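Local atomic coordinates of Afp (Microbacterium arborescens, PDB entry 2YJK), a protein that belongs to the Dps family of twelve-subunit, ferritin-fold proteins and takes up and binds iron, probably storing it inside the protein shell. Residues 151-154 against 155-159; 18-21 against 22-26. All coordinates share one frame; numbering follows the deposited sequence.

Contact 1. Residues 151-154 against 155-159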
loop_
_atom_site.group_PDB
_atom_site.type_symbol
_atom_site.label_atom_id
_atom_site.label_comp_id
_atom_site.label_asym_id
_atom_site.label_seq_id
_atom_site.Cartn_x
_atom_site.Cartn_y
_atom_site.Cartn_z
ATOM N N ASP C 151 12.721 -13.368 -20.645
ATOM C CA ASP C 151 12.171 -14.614 -20.100
ATOM C C ASP C 151 12.918 -15.826 -20.652
ATOM O O ASP C 151 13.241 -16.747 -19.906
ATOM C CB ASP C 151 10.683 -14.736 -20.418
ATOM C CG ASP C 151 9.812 -13.722 -19.569
ATOM O OD1 ASP C 151 10.299 -13.232 -18.490
ATOM O OD2 ASP C 151 8.650 -13.425 -20.001
ATOM N N ARG C 152 13.243 -15.802 -21.930
ATOM C CA ARG C 152 14.066 -16.851 -22.528
ATOM C C ARG C 152 15.463 -16.948 -21.856
ATOM O O ARG C 152 15.919 -18.051 -21.556
ATOM C CB ARG C 152 14.216 -16.611 -24.024
ATOM C CG ARG C 152 14.856 -17.761 -24.830
ATOM C CD ARG C 152 15.205 -17.337 -26.257
ATOM N NE ARG C 152 15.859 -18.441 -26.973
ATOM C CZ ARG C 152 17.168 -18.555 -27.225
ATOM N NH1 ARG C 152 18.012 -17.606 -26.888
ATOM N NH2 ARG C 152 17.635 -19.632 -27.853
ATOM N N TRP C 153 16.119 -15.814 -21.605
ATOM C CA TRP C 153 17.396 -15.831 -20.956
ATOM C C TRP C 153 17.272 -16.461 -19.549
ATOM O O TRP C 153 18.062 -17.347 -19.207
ATOM C CB TRP C 153 17.978 -14.411 -20.917
ATOM C CG TRP C 153 19.016 -14.159 -19.824
ATOM C CD1 TRP C 153 20.078 -14.947 -19.511
ATOM C CD2 TRP C 153 19.070 -13.019 -18.915
ATOM N NE1 TRP C 153 20.780 -14.399 -18.440
ATOM C CE2 TRP C 153 20.199 -13.214 -18.071
ATOM C CE3 TRP C 153 18.258 -11.862 -18.731
ATOM C CZ2 TRP C 153 20.564 -12.289 -17.040
ATOM C CZ3 TRP C 153 18.625 -10.923 -17.715
ATOM C CH2 TRP C 153 19.771 -11.151 -16.888
ATOM N N PHE C 154 16.291 -16.007 -18.756
ATOM C CA PHE C 154 16.088 -16.539 -17.421
ATOM C C PHE C 154 15.904 -18.048 -17.421
ATOM O O PHE C 154 16.441 -18.710 -16.562
ATOM C CB PHE C 154 14.915 -15.892 -16.741
ATOM C CG PHE C 154 15.194 -14.517 -16.229
ATOM C CD1 PHE C 154 16.362 -13.844 -16.539
ATOM C CD2 PHE C 154 14.238 -13.853 -15.480
ATOM C CE1 PHE C 154 16.599 -12.553 -16.052
ATOM C CE2 PHE C 154 14.488 -12.562 -14.999
ATOM C CZ PHE C 154 15.679 -11.930 -15.293
ATOM N N LEU C 155 15.211 -18.573 -18.432
ATOM C CA LEU C 155 15.018 -20.001 -18.578
ATOM C C LEU C 155 16.316 -20.659 -19.003
ATOM O O LEU C 155 16.798 -21.573 -18.329
ATOM C CB LEU C 155 13.841 -20.289 -19.534
ATOM C CG LEU C 155 12.468 -19.972 -18.903
ATOM C CD1 LEU C 155 11.428 -19.651 -19.930
ATOM C CD2 LEU C 155 11.933 -21.094 -17.993
ATOM N N LEU C 156 16.947 -20.143 -20.055
ATOM C CA LEU C 156 18.111 -20.787 -20.618
ATOM C C LEU C 156 19.354 -20.697 -19.716
ATOM O O LEU C 156 20.192 -21.574 -19.775
ATOM C CB LEU C 156 18.422 -20.203 -21.993
ATOM C CG LEU C 156 18.652 -21.038 -23.235
ATOM C CD1 LEU C 156 17.999 -22.497 -23.231
ATOM C CD2 LEU C 156 18.269 -20.181 -24.491
ATOM N N ALA C 157 19.468 -19.651 -18.887
ATOM C CA ALA C 157 20.670 -19.477 -18.043
ATOM C C ALA C 157 20.887 -20.691 -17.103
ATOM O O ALA C 157 22.018 -20.953 -16.696
ATOM C CB ALA C 157 20.586 -18.116 -17.215
ATOM N N HIS C 158 19.808 -21.435 -16.806
ATOM C CA HIS C 158 19.838 -22.593 -15.896
ATOM C C HIS C 158 20.532 -23.834 -16.498
ATOM O O HIS C 158 20.810 -24.766 -15.760
ATOM C CB HIS C 158 18.436 -23.041 -15.477
ATOM C CG HIS C 158 17.770 -22.133 -14.500
ATOM N ND1 HIS C 158 16.982 -21.063 -14.887
ATOM C CD2 HIS C 158 17.788 -22.121 -13.136
ATOM C CE1 HIS C 158 16.521 -20.449 -13.805
ATOM N NE2 HIS C 158 17.002 -21.067 -12.731
ATOM N N LEU C 159 20.752 -23.867 -17.805
ATOM C CA LEU C 159 21.178 -25.075 -18.498
ATOM C C LEU C 159 22.645 -24.904 -18.993
ATOM O O LEU C 159 23.237 -25.842 -19.533
ATOM C CB LEU C 159 20.230 -25.382 -19.691
ATOM C CG LEU C 159 18.699 -25.664 -19.572
ATOM C CD1 LEU C 159 18.064 -25.780 -20.954
ATOM C CD2 LEU C 159 18.310 -26.898 -18.729
#

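Contact 2. Residues 18-21 against 22-26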
loop_
_atom_site.group_PDB
_atom_site.type_symbol
_atom_site.label_atom_id
_atom_site.label_comp_id
_atom_site.label_asym_id
_atom_site.label_seq_id
_atom_site.Cartn_x
_atom_site.Cartn_y
_atom_site.Cartn_z
ATOM N N ALA C 18 -5.009 -1.836 -40.958
ATOM C CA ALA C 18 -5.653 -2.712 -40.000
ATOM C C ALA C 18 -5.306 -4.146 -40.397
ATOM O O ALA C 18 -5.026 -4.997 -39.540
ATOM C CB ALA C 18 -7.156 -2.500 -40.021
ATOM N N ALA C 19 -5.264 -4.376 -41.705
ATOM C CA ALA C 19 -5.182 -5.725 -42.255
ATOM C C ALA C 19 -3.800 -6.341 -42.019
ATOM O O ALA C 19 -3.685 -7.541 -41.796
ATOM C CB ALA C 19 -5.513 -5.700 -43.746
ATOM N N ALA C 20 -2.766 -5.499 -42.078
ATOM C CA ALA C 20 -1.396 -5.870 -41.662
ATOM C C ALA C 20 -1.233 -6.148 -40.139
ATOM O O ALA C 20 -0.555 -7.105 -39.705
ATOM C CB ALA C 20 -0.408 -4.794 -42.142
ATOM N N ALA C 21 -1.887 -5.360 -39.312
ATOM C CA ALA C 21 -1.827 -5.667 -37.914
ATOM C C ALA C 21 -2.382 -7.038 -37.716
ATOM O O ALA C 21 -1.757 -7.820 -37.014
ATOM C CB ALA C 21 -2.597 -4.646 -37.054
ATOM N N ALA C 22 -3.555 -7.329 -38.280
ATOM C CA ALA C 22 -4.182 -8.610 -38.000
ATOM C C ALA C 22 -3.284 -9.723 -38.505
ATOM O O ALA C 22 -3.113 -10.768 -37.867
ATOM C CB ALA C 22 -5.540 -8.727 -38.681
ATOM N N GLN C 23 -2.717 -9.497 -39.671
ATOM C CA GLN C 23 -1.888 -10.487 -40.268
ATOM C C GLN C 23 -0.665 -10.803 -39.425
ATOM O O GLN C 23 -0.326 -11.962 -39.292
ATOM C CB GLN C 23 -1.499 -10.039 -41.671
ATOM C CG GLN C 23 -0.428 -10.901 -42.303
ATOM C CD GLN C 23 -0.037 -10.404 -43.656
ATOM O OE1 GLN C 23 0.757 -11.057 -44.355
ATOM N NE2 GLN C 23 -0.589 -9.238 -44.061
ATOM N N PHE C 24 0.023 -9.807 -38.889
ATOM C CA PHE C 24 1.295 -10.073 -38.181
ATOM C C PHE C 24 1.143 -10.284 -36.681
ATOM O O PHE C 24 1.927 -11.013 -36.047
ATOM C CB PHE C 24 2.261 -8.958 -38.456
ATOM C CG PHE C 24 2.723 -8.921 -39.867
ATOM C CD1 PHE C 24 3.563 -9.948 -40.357
ATOM C CD2 PHE C 24 2.373 -7.847 -40.710
ATOM C CE1 PHE C 24 4.061 -9.908 -41.673
ATOM C CE2 PHE C 24 2.857 -7.810 -42.065
ATOM C CZ PHE C 24 3.674 -8.841 -42.536
ATOM N N LEU C 25 0.113 -9.675 -36.111
ATOM C CA LEU C 25 -0.093 -9.797 -34.671
ATOM C C LEU C 25 -0.932 -11.011 -34.265
ATOM O O LEU C 25 -0.787 -11.528 -33.155
ATOM C CB LEU C 25 -0.696 -8.527 -34.130
ATOM C CG LEU C 25 0.324 -7.370 -34.127
ATOM C CD1 LEU C 25 -0.360 -6.127 -33.494
ATOM C CD2 LEU C 25 1.601 -7.658 -33.387
ATOM N N THR C 26 -1.791 -11.472 -35.156
ATOM C CA THR C 26 -2.594 -12.662 -34.863
ATOM C C THR C 26 -1.804 -13.920 -34.439
ATOM O O THR C 26 -2.246 -14.599 -33.486
ATOM C CB THR C 26 -3.609 -12.985 -35.997
ATOM O OG1 THR C 26 -4.414 -11.832 -36.189
ATOM C CG2 THR C 26 -4.480 -14.150 -35.649
#

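Contact 1. Residues 151-154 against 155-159
Arg152 and Leu156 run side by side, one turn apart, near the C-terminal end of helix 135-156, the last long helix of the ferritin-type four-helix bundle. With CG anti to the backbone N (chi1 -170°) and the chain extended out to NE, Arg152 carries its guanidinium alongside Leu156, whose CD2 sits over the centre of one face, 3.4 Å from Arg152 CZ. Arg152 NE forms a salt bridge with Asp117 on helix 105-130.

On another side of the helix, Ala157 CB approaches the Trp153 ring obliquely, 3.9 Å from both CD1 and NE1. This indole also meets Phe51 and His55 of a second subunit, so the turn belongs to a subunit interface. Leu155 is buried against helices 51-78 and 105-130, with its CD1 3.4 Å from Asp151 O.

Backbone bonds join Leu155 N to Asp151 O, Leu156 N to Arg152 O and Ala157 N to Trp153 O. The next carbonyl is met by a side chain: His158 ND1 gives a weak, bent bond to Phe154 O, 2.9 Å away with an N-H...O angle of 126°.

Contact 2. Residues 18-21 against 22-26
Ala21 and Leu25 stand one turn apart on helix 15-45, the first long helix of the ferritin-type bundle, and their link is mainly through the backbone. Four regular i to i+4 bonds cross the contact: Ala22 N to Ala18 O, Gln23 N to Ala19 O, Phe24 N to Ala20 O, and Leu25 N to Ala21 O at 2.8 Å. Ala21 O also receives a weak second bond from Phe24 N, 3.3 Å away and bent to 120°.

The side-chain contacts are mostly of carbon on carbonyl oxygen. Phe24 has CG anti to its carbonyl carbon (chi1 -68°), which swings the ring back along the helix until CD2 lies 3.2 Å from Ala20 O, in an oblique approach. Leu25 CB comes equally near Ala21 O, and Gln23 CB is 3.3 Å from Ala19 O; beyond it the Gln23 chain runs extended.

Apolar contact between side chains is slight, with Ala20 CB 4.4 Å from Phe24 CD2 and Ala21 CB 4.5 Å from Leu25 CD1. The larger groups find their packing on other parts of the chain: Phe24 on Ala126 and Leu130 of helix 105-130, Leu25 on Arg75 and Ile76 of helix 51-78. What results is a helical segment held chiefly by its main chain, with short methyls on the alanine side and the larger apolar groups packed on neighbouring helices.

How the contacts relate
Contact 2 lies on the first long helix of the chain and contact 1 on the last, on opposite sides of the chain's centre. Their centres are 30 Å apart and their nearest atoms about 16 Å, so they do not touch; helices 51-78 and 105-130 pack against both. Each has iron-related residues in its wider surroundings. In contact 1 the Leu155 side chain is about 10 Å from that of His43, an iron ligand. In contact 2 the Leu25 side chain is about 9 Å from that of Glu74, an iron-binding residue of this protein that carries no iron in this chain of the model, and about 14 Å from a bound iron(II) oxide. Contact 1 also meets neighbouring subunits, whereas contact 2 touches its own chain alone.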